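Local coordinates for protein thiosulfate sulfurtransferase YnjE (Escherichia coli, PDB 2WLR) that catalyses sulfur transfer from thiosulfate to cyanide, yielding thiocyanate and sulfite, as a periplasmic monomer of rhodanese type, at residues 287-292 and 353-358; 47-52 and 69-74; 176-181 and 367-372. All coordinates share one frame; numbering follows the deposited sequence.

Interaction 1 of 3, residues 287-292 and 353-358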
ATOM      1  N   ASP A 287      -5.943 -20.142 -12.213  1.00 16.97           N
ATOM      2  CA  ASP A 287      -5.219 -19.088 -12.910  1.00 16.81           C
ATOM      3  C   ASP A 287      -5.839 -17.686 -12.731  1.00 14.68           C
ATOM      4  O   ASP A 287      -5.434 -16.725 -13.411  1.00 14.71           O
ATOM      5  CB  ASP A 287      -5.051 -19.427 -14.411  1.00 17.63           C
ATOM      6  CG  ASP A 287      -6.365 -19.439 -15.173  1.00 19.88           C
ATOM      7  OD1 ASP A 287      -7.414 -19.668 -14.559  1.00 22.65           O
ATOM      8  OD2 ASP A 287      -6.347 -19.232 -16.408  1.00 24.99           O
ATOM      9  N   ALA A 288      -6.794 -17.583 -11.812  1.00 13.64           N
ATOM     10  CA  ALA A 288      -7.429 -16.313 -11.494  1.00 12.92           C
ATOM     11  C   ALA A 288      -7.979 -16.359 -10.089  1.00 12.82           C
ATOM     12  O   ALA A 288      -8.346 -17.421  -9.585  1.00 12.50           O
ATOM     13  CB  ALA A 288      -8.558 -15.999 -12.510  1.00 12.99           C
ATOM     14  N   SER A 289      -8.037 -15.189  -9.448  1.00 12.19           N
ATOM     15  CA  SER A 289      -8.648 -15.031  -8.137  1.00 12.31           C
ATOM     16  C   SER A 289      -9.475 -13.774  -8.090  1.00 12.01           C
ATOM     17  O   SER A 289      -9.015 -12.730  -8.559  1.00 11.97           O
ATOM     18  CB  SER A 289      -7.573 -14.912  -7.060  1.00 12.22           C
ATOM     19  OG  SER A 289      -6.931 -16.163  -6.820  1.00 12.21           O
ATOM     20  N   LEU A 290     -10.681 -13.871  -7.528  1.00 10.97           N
ATOM     21  CA  LEU A 290     -11.487 -12.729  -7.127  1.00 11.05           C
ATOM     22  C   LEU A 290     -11.302 -12.651  -5.623  1.00 10.82           C
ATOM     23  O   LEU A 290     -11.596 -13.588  -4.872  1.00 10.93           O
ATOM     24  CB  LEU A 290     -12.964 -12.893  -7.518  1.00 11.57           C
ATOM     25  CG  LEU A 290     -13.858 -11.688  -7.293  1.00 12.03           C
ATOM     26  CD1 LEU A 290     -13.354 -10.425  -8.008  1.00 12.18           C
ATOM     27  CD2 LEU A 290     -15.288 -12.042  -7.711  1.00 13.78           C
ATOM     28  N   VAL A 291     -10.786 -11.519  -5.170  1.00  9.58           N
ATOM     29  CA  VAL A 291     -10.232 -11.396  -3.821  1.00 10.14           C
ATOM     30  C   VAL A 291     -11.002 -10.393  -2.985  1.00  9.54           C
ATOM     31  O   VAL A 291     -11.069  -9.189  -3.301  1.00  9.50           O
ATOM     32  CB  VAL A 291      -8.753 -10.983  -3.866  1.00  8.46           C
ATOM     33  CG1 VAL A 291      -8.201 -10.829  -2.488  1.00 10.23           C
ATOM     34  CG2 VAL A 291      -7.923 -11.983  -4.653  1.00 11.54           C
ATOM     35  N   SER A 292     -11.561 -10.838  -1.863  1.00  9.72           N
ATOM     36  CA  SER A 292     -12.275 -10.023  -0.942  1.00 10.10           C
ATOM     37  C   SER A 292     -11.325  -9.332   0.023  1.00  9.94           C
ATOM     38  O   SER A 292     -10.638  -9.980   0.840  1.00  9.58           O
ATOM     39  CB  SER A 292     -13.235 -10.885  -0.114  1.00 11.08           C
ATOM     40  OG  SER A 292     -13.887 -10.101   0.844  1.00 14.08           O
ATOM     41  N   TRP A 353      -4.129 -18.140   0.879  1.00 11.48           N
ATOM     42  CA  TRP A 353      -5.491 -18.236   0.335  1.00 11.22           C
ATOM     43  C   TRP A 353      -5.522 -18.495  -1.186  1.00 11.59           C
ATOM     44  O   TRP A 353      -6.533 -18.249  -1.847  1.00 13.01           O
ATOM     45  CB  TRP A 353      -6.276 -16.980   0.715  1.00 11.54           C
ATOM     46  CG  TRP A 353      -6.943 -17.103   1.990  1.00 13.02           C
ATOM     47  CD1 TRP A 353      -6.429 -16.820   3.227  1.00 12.85           C
ATOM     48  CD2 TRP A 353      -8.281 -17.550   2.203  1.00 12.82           C
ATOM     49  NE1 TRP A 353      -7.378 -17.040   4.187  1.00 14.90           N
ATOM     50  CE2 TRP A 353      -8.520 -17.510   3.597  1.00 14.80           C
ATOM     51  CE3 TRP A 353      -9.301 -17.985   1.357  1.00 13.57           C
ATOM     52  CZ2 TRP A 353      -9.755 -17.873   4.152  1.00 16.01           C
ATOM     53  CZ3 TRP A 353     -10.529 -18.349   1.921  1.00 14.69           C
ATOM     54  CH2 TRP A 353     -10.733 -18.291   3.300  1.00 16.43           C
ATOM     55  N   ASN A 354      -4.429 -19.012  -1.727  1.00 11.36           N
ATOM     56  CA  ASN A 354      -4.317 -19.333  -3.144  1.00 12.25           C
ATOM     57  C   ASN A 354      -4.452 -18.123  -4.077  1.00 13.08           C
ATOM     58  O   ASN A 354      -4.953 -18.217  -5.205  1.00 14.74           O
ATOM     59  CB  ASN A 354      -5.323 -20.444  -3.521  1.00 12.18           C
ATOM     60  CG  ASN A 354      -4.931 -21.169  -4.786  1.00 15.33           C
ATOM     61  OD1 ASN A 354      -3.764 -21.234  -5.143  1.00 20.04           O
ATOM     62  ND2 ASN A 354      -5.936 -21.707  -5.500  1.00 18.34           N
ATOM     63  N   ILE A 355      -3.934 -16.995  -3.610  1.00 12.26           N
ATOM     64  CA  ILE A 355      -3.834 -15.769  -4.404  1.00 12.19           C
ATOM     65  C   ILE A 355      -2.355 -15.545  -4.758  1.00 12.29           C
ATOM     66  O   ILE A 355      -1.520 -15.425  -3.875  1.00 13.13           O
ATOM     67  CB  ILE A 355      -4.349 -14.593  -3.609  1.00 10.91           C
ATOM     68  CG1 ILE A 355      -5.809 -14.788  -3.180  1.00  9.99           C
ATOM     69  CG2 ILE A 355      -4.166 -13.261  -4.386  1.00 11.35           C
ATOM     70  CD1 ILE A 355      -6.229 -13.962  -1.951  1.00 10.85           C
ATOM     71  N   LYS A 356      -2.041 -15.530  -6.042  1.00 12.55           N
ATOM     72  CA  LYS A 356      -0.676 -15.682  -6.505  1.00 13.46           C
ATOM     73  C   LYS A 356      -0.417 -14.760  -7.695  1.00 12.62           C
ATOM     74  O   LYS A 356      -1.339 -14.482  -8.453  1.00 12.10           O
ATOM     75  CB  LYS A 356      -0.452 -17.150  -6.902  1.00 14.86           C
ATOM     76  CG  LYS A 356      -0.661 -18.147  -5.778  1.00 18.16           C
ATOM     77  CD  LYS A 356      -0.504 -19.595  -6.220  1.00 21.62           C
ATOM     78  CE  LYS A 356      -0.629 -20.512  -5.005  1.00 24.32           C
ATOM     79  NZ  LYS A 356      -0.561 -21.958  -5.392  1.00 26.95           N
ATOM     80  N   PRO A 357       0.825 -14.259  -7.845  1.00 13.41           N
ATOM     81  CA  PRO A 357       1.097 -13.201  -8.803  1.00 14.33           C
ATOM     82  C   PRO A 357       0.896 -13.600 -10.269  1.00 15.42           C
ATOM     83  O   PRO A 357       0.664 -12.757 -11.116  1.00 15.74           O
ATOM     84  CB  PRO A 357       2.570 -12.845  -8.548  1.00 15.12           C
ATOM     85  CG  PRO A 357       3.124 -13.919  -7.724  1.00 14.38           C
ATOM     86  CD  PRO A 357       2.007 -14.599  -7.029  1.00 13.32           C
ATOM     87  N   GLU A 358       1.007 -14.884 -10.567  1.00 16.23           N
ATOM     88  CA  GLU A 358       0.861 -15.342 -11.957  1.00 17.57           C
ATOM     89  C   GLU A 358      -0.609 -15.399 -12.396  1.00 17.09           C
ATOM     90  O   GLU A 358      -0.909 -15.595 -13.580  1.00 19.08           O
ATOM     91  CB  GLU A 358       1.549 -16.706 -12.153  1.00 18.82           C
ATOM     92  CG  GLU A 358       0.974 -17.852 -11.323  1.00 22.33           C
ATOM     93  CD  GLU A 358       1.694 -18.094  -9.982  1.00 27.17           C
ATOM     94  OE1 GLU A 358       2.227 -17.132  -9.370  1.00 25.38           O
ATOM     95  OE2 GLU A 358       1.730 -19.274  -9.543  1.00 31.47           O
TER
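V291 meets I355 tip to tip, its two methyls presented together to the end of the isoleucine chain. I355 CD1 sits 3.7 Å from V291 CG1 and nearly as close to V291 CG2, so it touches both branches. V291 CG2 also reaches back along the chain, lying 3.8 Å from I355 CG1 and 4.0 Å from I355 CG2. On I355, CG1 stands anti to the carbonyl carbon; this torsion (chi1 -59°), with chi2 near anti at 157°, brings CD1 up to the two valine methyls. Strand 288-292 belongs to the parallel sheet of the third rhodanese domain, an alpha/beta fold, and V291 also packs on V361 and F363 of the adjoining strand 360-363. The opposing loop runs out of helix 343-351, which ends in a Schellman motif with N354, at positive phi, as its C-prime residue. Two residues before V291, S289 is likewise turned to this loop, with S289 OG 3.3 Å from N354 O. What joins them is Q359: its OE1 is hydrogen-bonded to S289 OG and to K356 N, while its NE2 is hydrogen-bonded to N354 O. R319 NH1 is a further hydrogen-bond partner of S289 OG.

Interaction 2 of 3, residues 47-52 and 69-74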
ATOM      1  N   ALA A  47      16.272 -11.764   1.339  1.00 12.22           N
ATOM      2  CA  ALA A  47      15.427 -12.394   2.336  1.00 11.81           C
ATOM      3  C   ALA A  47      15.353 -11.627   3.658  1.00 11.27           C
ATOM      4  O   ALA A  47      14.783 -12.131   4.624  1.00 13.49           O
ATOM      5  CB  ALA A  47      15.839 -13.871   2.557  1.00 13.25           C
ATOM      6  N   ALA A  48      15.864 -10.383   3.688  1.00  9.94           N
ATOM      7  CA  ALA A  48      15.867  -9.619   4.937  1.00  8.69           C
ATOM      8  C   ALA A  48      14.446  -9.305   5.356  1.00  7.59           C
ATOM      9  O   ALA A  48      13.552  -9.104   4.542  1.00  8.75           O
ATOM     10  CB  ALA A  48      16.578  -8.287   4.788  1.00  8.17           C
ATOM     11  N   LEU A  49      14.301  -9.246   6.668  1.00  8.34           N
ATOM     12  CA  LEU A  49      13.095  -8.733   7.308  1.00  8.39           C
ATOM     13  C   LEU A  49      13.280  -7.229   7.529  1.00  8.74           C
ATOM     14  O   LEU A  49      14.415  -6.742   7.605  1.00  9.87           O
ATOM     15  CB  LEU A  49      12.835  -9.451   8.661  1.00  9.09           C
ATOM     16  CG  LEU A  49      12.812 -10.984   8.581  1.00 10.36           C
ATOM     17  CD1 LEU A  49      12.555 -11.568   9.963  1.00 12.86           C
ATOM     18  CD2 LEU A  49      11.792 -11.491   7.549  1.00 13.06           C
ATOM     19  N   ASN A  50      12.177  -6.508   7.683  1.00  7.58           N
ATOM     20  CA  ASN A  50      12.208  -5.084   8.022  1.00  6.78           C
ATOM     21  C   ASN A  50      11.618  -4.947   9.420  1.00  6.39           C
ATOM     22  O   ASN A  50      10.422  -5.252   9.659  1.00  7.03           O
ATOM     23  CB  ASN A  50      11.376  -4.292   7.032  1.00  5.64           C
ATOM     24  CG  ASN A  50      11.574  -2.754   7.126  1.00  5.69           C
ATOM     25  OD1 ASN A  50      12.619  -2.244   7.653  1.00  9.19           O
ATOM     26  ND2 ASN A  50      10.621  -2.048   6.627  1.00  4.44           N
ATOM     27  N   LEU A  51      12.430  -4.426  10.315  1.00  7.71           N
ATOM     28  CA  LEU A  51      11.966  -4.085  11.657  1.00  8.01           C
ATOM     29  C   LEU A  51      12.536  -2.724  11.954  1.00  8.32           C
ATOM     30  O   LEU A  51      13.653  -2.601  12.473  1.00  8.68           O
ATOM     31  CB  LEU A  51      12.404  -5.117  12.697  1.00  8.41           C
ATOM     32  CG  LEU A  51      11.837  -4.941  14.111  1.00  9.58           C
ATOM     33  CD1 LEU A  51      10.310  -4.936  14.147  1.00 11.67           C
ATOM     34  CD2 LEU A  51      12.376  -6.018  15.067  1.00 11.33           C
ATOM     35  N   SER A  52      11.811  -1.699  11.562  1.00  8.59           N
ATOM     36  CA  SER A  52      12.298  -0.334  11.701  1.00  8.02           C
ATOM     37  C   SER A  52      12.386   0.067  13.159  1.00  8.25           C
ATOM     38  O   SER A  52      11.390  -0.065  13.892  1.00  8.71           O
ATOM     39  CB  SER A  52      11.415   0.611  10.947  1.00  8.71           C
ATOM     40  OG  SER A  52      11.941   1.905  11.000  1.00 10.21           O
ATOM     41  N   LYS A  69       7.140 -14.485  15.656  1.00 15.09           N
ATOM     42  CA  LYS A  69       6.487 -15.755  15.280  1.00 16.90           C
ATOM     43  C   LYS A  69       6.056 -15.804  13.819  1.00 17.44           C
ATOM     44  O   LYS A  69       6.193 -16.849  13.144  1.00 17.59           O
ATOM     45  CB  LYS A  69       5.245 -15.943  16.143  1.00 18.07           C
ATOM     46  CG  LYS A  69       5.537 -16.527  17.472  1.00 22.05           C
ATOM     47  CD  LYS A  69       5.036 -17.949  17.549  1.00 27.43           C
ATOM     48  CE  LYS A  69       3.533 -17.962  17.739  1.00 29.11           C
ATOM     49  NZ  LYS A  69       2.915 -19.263  17.370  1.00 33.75           N
ATOM     50  N   GLN A  70       5.477 -14.715  13.357  1.00 16.74           N
ATOM     51  CA  GLN A  70       4.956 -14.613  11.980  1.00 17.47           C
ATOM     52  C   GLN A  70       6.089 -14.747  10.954  1.00 17.68           C
ATOM     53  O   GLN A  70       5.837 -15.157   9.822  1.00 18.10           O
ATOM     54  CB  GLN A  70       4.215 -13.295  11.766  1.00 18.11           C
ATOM     55  CG  GLN A  70       2.808 -13.247  12.334  1.00 20.59           C
ATOM     56  CD  GLN A  70       2.317 -11.858  12.639  1.00 23.38           C
ATOM     57  OE1 GLN A  70       2.864 -10.856  12.145  1.00 26.22           O
ATOM     58  NE2 GLN A  70       1.257 -11.778  13.458  1.00 26.31           N
ATOM     59  N   HIS A  71       7.313 -14.391  11.348  1.00 16.38           N
ATOM     60  CA  HIS A  71       8.473 -14.434  10.450  1.00 16.64           C
ATOM     61  C   HIS A  71       9.395 -15.621  10.701  1.00 18.21           C
ATOM     62  O   HIS A  71      10.498 -15.658  10.190  1.00 16.54           O
ATOM     63  CB  HIS A  71       9.249 -13.118  10.536  1.00 15.85           C
ATOM     64  CG  HIS A  71       8.443 -11.929  10.126  1.00 15.13           C
ATOM     65  ND1 HIS A  71       8.355 -11.491   8.823  1.00 16.52           N
ATOM     66  CD2 HIS A  71       7.642 -11.115  10.845  1.00 10.88           C
ATOM     67  CE1 HIS A  71       7.549 -10.444   8.776  1.00 11.55           C
ATOM     68  NE2 HIS A  71       7.093 -10.205   9.985  1.00 16.54           N
ATOM     69  N   ASN A  72       8.947 -16.584  11.504  1.00 20.23           N
ATOM     70  CA  ASN A  72       9.703 -17.840  11.672  1.00 22.41           C
ATOM     71  C   ASN A  72      11.151 -17.620  12.149  1.00 23.74           C
ATOM     72  O   ASN A  72      12.113 -18.290  11.710  1.00 24.36           O
ATOM     73  CB  ASN A  72       9.673 -18.646  10.368  1.00 23.16           C
ATOM     74  CG  ASN A  72       8.257 -18.832   9.825  1.00 24.60           C
ATOM     75  OD1 ASN A  72       7.369 -19.339  10.517  1.00 27.27           O
ATOM     76  ND2 ASN A  72       8.043 -18.428   8.573  1.00 24.71           N
ATOM     77  N   LEU A  73      11.305 -16.720  13.107  1.00 23.90           N
ATOM     78  CA  LEU A  73      12.598 -16.508  13.720  1.00 24.34           C
ATOM     79  C   LEU A  73      12.782 -17.498  14.860  1.00 25.85           C
ATOM     80  O   LEU A  73      12.101 -17.415  15.881  1.00 26.70           O
ATOM     81  CB  LEU A  73      12.700 -15.072  14.230  1.00 23.79           C
ATOM     82  CG  LEU A  73      12.923 -14.070  13.095  1.00 23.07           C
ATOM     83  CD1 LEU A  73      12.479 -12.685  13.511  1.00 21.27           C
ATOM     84  CD2 LEU A  73      14.398 -14.057  12.690  1.00 23.71           C
ATOM     85  N   LYS A  74      13.694 -18.444  14.684  1.00 27.13           N
ATOM     86  CA  LYS A  74      13.887 -19.435  15.734  1.00 28.42           C
ATOM     87  C   LYS A  74      14.715 -18.836  16.864  1.00 27.93           C
ATOM     88  O   LYS A  74      15.672 -18.105  16.602  1.00 28.13           O
ATOM     89  CB  LYS A  74      14.532 -20.692  15.165  1.00 28.86           C
ATOM     90  CG  LYS A  74      13.637 -21.385  14.148  1.00 32.16           C
ATOM     91  CD  LYS A  74      14.133 -21.194  12.723  1.00 35.26           C
ATOM     92  CE  LYS A  74      15.203 -22.221  12.374  1.00 37.27           C
ATOM     93  NZ  LYS A  74      16.540 -21.966  13.028  1.00 39.92           N
TER
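The bond from N72 N to K69 O, 3.2 Å long, closes the turn at the end of helix 61-70, where H71 and L73 both face L49. This is the rhodanese alpha/beta fold in the first of the three repeats: strand 49-50 lies at the border of a parallel sheet, and helix 61-70 belongs to the crossover that leads from it to strand 79-82, past strand 21-24. The contact therefore ties the border strand to the turn by which the chain leaves that helix, and it does so through side chains, without a hydrogen bond between the two segments.

L49 makes all of the contacts from its side. Its CG is anti to the carbonyl carbon (chi1 -53°) and the chain then runs straight on to CD1 (chi2 180°), which brings CD1 up to the turn. There it fits between two residues: L49 CD1 is 3.7 Å from H71 CB and equally 3.7 Å from L73 CD1. The two leucines meet tip to tip, and L73 CG stands 4.0 Å from the same L49 CD1. H71 behaves differently: it and L49 run alongside one another, pointing opposite ways, the histidine reaching back towards the strand. W67, in the last turns of helix 61-70, touches L49, L51 and L73, and its ring meets that of H71 with the planes about 40° apart. K21 NZ, of the neighbouring strand 21-24, is hydrogen-bonded to N72 O. The second leucine branch takes the imidazole: L49 CD2 approaches the ring obliquely, 3.7 Å from H71 ND1.

Interaction 3 of 3, residues 176-181 and 367-372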
ATOM      1  N   GLU A 176     -16.134  13.386  -6.389  1.00 13.33           N
ATOM      2  CA  GLU A 176     -15.817  13.778  -7.774  1.00 13.55           C
ATOM      3  C   GLU A 176     -15.487  12.584  -8.658  1.00 13.19           C
ATOM      4  O   GLU A 176     -15.446  12.722  -9.879  1.00 13.16           O
ATOM      5  CB  GLU A 176     -14.633  14.746  -7.840  1.00 13.98           C
ATOM      6  CG  GLU A 176     -14.834  16.045  -7.113  1.00 15.52           C
ATOM      7  CD  GLU A 176     -13.596  16.919  -7.150  1.00 16.94           C
ATOM      8  OE1 GLU A 176     -13.150  17.243  -8.274  1.00 19.21           O
ATOM      9  OE2 GLU A 176     -13.049  17.266  -6.080  1.00 17.74           O
ATOM     10  N   VAL A 177     -15.193  11.419  -8.079  1.00 11.34           N
ATOM     11  CA  VAL A 177     -14.794  10.280  -8.904  1.00 11.67           C
ATOM     12  C   VAL A 177     -15.723   9.066  -8.840  1.00 10.35           C
ATOM     13  O   VAL A 177     -15.529   8.134  -9.607  1.00 10.72           O
ATOM     14  CB  VAL A 177     -13.357   9.815  -8.588  1.00 11.09           C
ATOM     15  CG1 VAL A 177     -12.423  11.029  -8.559  1.00 14.96           C
ATOM     16  CG2 VAL A 177     -13.298   9.045  -7.252  1.00 12.91           C
ATOM     17  N   GLU A 178     -16.706   9.096  -7.929  1.00 10.55           N
ATOM     18  CA  GLU A 178     -17.647   8.008  -7.725  1.00 10.33           C
ATOM     19  C   GLU A 178     -18.971   8.622  -7.290  1.00 10.87           C
ATOM     20  O   GLU A 178     -19.006   9.744  -6.763  1.00 11.20           O
ATOM     21  CB  GLU A 178     -17.121   6.996  -6.698  1.00 10.10           C
ATOM     22  CG  GLU A 178     -16.952   7.595  -5.323  1.00  9.69           C
ATOM     23  CD  GLU A 178     -16.415   6.645  -4.297  1.00 10.95           C
ATOM     24  OE1 GLU A 178     -16.045   5.509  -4.661  1.00 10.62           O
ATOM     25  OE2 GLU A 178     -16.391   7.018  -3.099  1.00 14.48           O
ATOM     26  N   SER A 179     -20.049   7.875  -7.475  1.00 11.84           N
ATOM     27  CA  SER A 179     -21.367   8.394  -7.118  1.00 12.96           C
ATOM     28  C   SER A 179     -22.373   7.295  -6.871  1.00 12.58           C
ATOM     29  O   SER A 179     -22.137   6.135  -7.149  1.00 11.65           O
ATOM     30  CB  SER A 179     -21.885   9.284  -8.251  1.00 14.14           C
ATOM     31  OG  SER A 179     -22.227   8.494  -9.364  1.00 16.54           O
ATOM     32  N   GLU A 180     -23.537   7.723  -6.386  1.00 14.15           N
ATOM     33  CA  GLU A 180     -24.748   6.924  -6.355  1.00 15.96           C
ATOM     34  C   GLU A 180     -25.093   6.489  -7.775  1.00 16.59           C
ATOM     35  O   GLU A 180     -24.691   7.152  -8.748  1.00 16.79           O
ATOM     36  CB  GLU A 180     -25.902   7.774  -5.808  1.00 16.44           C
ATOM     37  CG  GLU A 180     -25.754   8.222  -4.382  1.00 18.45           C
ATOM     38  CD  GLU A 180     -26.135   7.166  -3.387  1.00 20.22           C
ATOM     39  OE1 GLU A 180     -26.257   5.978  -3.765  1.00 23.14           O
ATOM     40  OE2 GLU A 180     -26.304   7.533  -2.190  1.00 25.11           O
ATOM     41  N   PRO A 181     -25.840   5.386  -7.910  1.00 17.50           N
ATOM     42  CA  PRO A 181     -26.478   4.569  -6.888  1.00 17.36           C
ATOM     43  C   PRO A 181     -25.665   3.397  -6.328  1.00 17.15           C
ATOM     44  O   PRO A 181     -26.055   2.816  -5.318  1.00 17.28           O
ATOM     45  CB  PRO A 181     -27.684   4.004  -7.638  1.00 17.65           C
ATOM     46  CG  PRO A 181     -27.168   3.793  -8.960  1.00 18.76           C
ATOM     47  CD  PRO A 181     -26.316   5.014  -9.248  1.00 18.65           C
ATOM     48  N   THR A 367     -17.567  -1.382  -1.705  1.00 12.47           N
ATOM     49  CA  THR A 367     -17.769  -0.467  -2.825  1.00 12.70           C
ATOM     50  C   THR A 367     -16.506  -0.072  -3.599  1.00 11.57           C
ATOM     51  O   THR A 367     -16.609   0.604  -4.620  1.00 10.84           O
ATOM     52  CB  THR A 367     -18.500   0.837  -2.410  1.00 12.85           C
ATOM     53  OG1 THR A 367     -17.633   1.664  -1.623  1.00 14.90           O
ATOM     54  CG2 THR A 367     -19.836   0.555  -1.650  1.00 13.11           C
ATOM     55  N   GLY A 368     -15.315  -0.435  -3.114  1.00 10.40           N
ATOM     56  CA  GLY A 368     -14.090  -0.307  -3.946  1.00  9.82           C
ATOM     57  C   GLY A 368     -12.891   0.355  -3.267  1.00  9.10           C
ATOM     58  O   GLY A 368     -11.783   0.254  -3.802  1.00  8.82           O
ATOM     59  N   TRP A 369     -13.058   1.028  -2.119  1.00  9.14           N
ATOM     60  CA  TRP A 369     -11.937   1.791  -1.517  1.00  9.21           C
ATOM     61  C   TRP A 369     -10.792   0.895  -1.001  1.00  9.00           C
ATOM     62  O   TRP A 369      -9.635   1.092  -1.349  1.00  7.71           O
ATOM     63  CB  TRP A 369     -12.382   2.672  -0.362  1.00  9.92           C
ATOM     64  CG  TRP A 369     -13.110   3.920  -0.714  1.00 10.13           C
ATOM     65  CD1 TRP A 369     -13.980   4.132  -1.756  1.00 11.30           C
ATOM     66  CD2 TRP A 369     -13.057   5.125   0.031  1.00  9.99           C
ATOM     67  NE1 TRP A 369     -14.462   5.407  -1.684  1.00 10.03           N
ATOM     68  CE2 TRP A 369     -13.913   6.036  -0.598  1.00 10.68           C
ATOM     69  CE3 TRP A 369     -12.382   5.520   1.190  1.00 11.12           C
ATOM     70  CZ2 TRP A 369     -14.094   7.332  -0.116  1.00 11.87           C
ATOM     71  CZ3 TRP A 369     -12.560   6.816   1.659  1.00 12.05           C
ATOM     72  CH2 TRP A 369     -13.404   7.695   1.011  1.00 12.74           C
ATOM     73  N   ARG A 370     -11.106  -0.099  -0.172  1.00  7.97           N
ATOM     74  CA  ARG A 370     -10.045  -0.963   0.371  1.00  8.33           C
ATOM     75  C   ARG A 370      -9.369  -1.757  -0.768  1.00  7.77           C
ATOM     76  O   ARG A 370      -8.156  -1.934  -0.769  1.00  7.79           O
ATOM     77  CB  ARG A 370     -10.617  -1.905   1.424  1.00  7.54           C
ATOM     78  CG  ARG A 370     -11.091  -1.214   2.675  1.00  9.84           C
ATOM     79  CD  ARG A 370     -11.803  -2.181   3.609  1.00  9.98           C
ATOM     80  NE  ARG A 370     -13.152  -2.446   3.122  1.00 11.13           N
ATOM     81  CZ  ARG A 370     -14.001  -3.273   3.722  1.00 11.77           C
ATOM     82  NH1 ARG A 370     -13.617  -3.972   4.789  1.00 11.08           N
ATOM     83  NH2 ARG A 370     -15.230  -3.419   3.240  1.00 11.80           N
ATOM     84  N   ALA A 371     -10.152  -2.231  -1.728  1.00  7.96           N
ATOM     85  CA  ALA A 371      -9.642  -2.910  -2.909  1.00  7.47           C
ATOM     86  C   ALA A 371      -8.670  -2.046  -3.690  1.00  7.27           C
ATOM     87  O   ALA A 371      -7.718  -2.562  -4.294  1.00  7.73           O
ATOM     88  CB  ALA A 371     -10.813  -3.331  -3.808  1.00  7.79           C
ATOM     89  N   SER A 372      -8.890  -0.732  -3.678  1.00  7.64           N
ATOM     90  CA  SER A 372      -7.982   0.147  -4.390  1.00  7.94           C
ATOM     91  C   SER A 372      -6.643   0.258  -3.716  1.00  6.98           C
ATOM     92  O   SER A 372      -5.620   0.347  -4.397  1.00  8.02           O
ATOM     93  CB  SER A 372      -8.594   1.523  -4.530  1.00  7.78           C
ATOM     94  OG  SER A 372      -9.838   1.451  -5.227  1.00  9.51           O
TER
HETATM   95  O   HOH W   1     -16.470   3.131  -3.509  1.00 14.28           O
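The indole of W369 receives the carboxylate of E178 at its edge, the two planes only 26° apart although the side chains cross at about a right angle, and the W369 and Y214 rings meet edge-to-face. W369 NE1 donates to E178 OE2 over 2.9 Å, with an N-H...O angle of 162°. That acceptor lies in the ring plane, met on its syn side and somewhat out of the carboxylate plane. A second, weak bond runs from W369 NE1 to E178 OE1 at 3.4 Å. That oxygen has firmer partners: R218 NE, in a salt bridge, and water 1, which donates to E178 OE1 from 2.7 Å. The same water is hydrogen-bonded to T367 OG1 at 2.7 Å, a second link between the segments. E178 CG lies between the backbone N and the carbonyl carbon (chi1 63°), and the extended chain beyond it carries the carboxylate to the indole. A leucine in place of W369 takes away the ring that Y214 meets and would probably leave E178 OE2 without this N-H donor. S372 OG donates to G368 O (2.7 Å) in the turn after this N-cap residue. Segment 367-372 belongs to the rhodanese active-site loop, bordered by E178 of the second domain. R370 probably binds substrate; its NE and A371 N are hydrogen-bonded to the two sulfinate oxygens at position 365, the oxidised form of the cysteine that carries the persulfide during catalysis.

Interaction 2 comes first along the chain and stays within the first rhodanese repeat; interaction 3 then joins the second repeat to the third, and interaction 1 lies nested inside the long loop that it closes. Interactions 1 and 3 share the third domain. Strand 360-363, beside strand 288-292 in its sheet, leads into the active-site loop and helix 369-380, yet the two contacts do not touch: their nearest atoms are about 6 Å apart and their centres about 22 Å. Interactions 2 and 3 lie on opposite sides of the chain's centre, about 35 Å between centres. Interactions 1 and 2 each lie inside one domain, joining a strand of its sheet to the chain after a helix, while interaction 3 lies where the second domain meets the catalytic loop of the third.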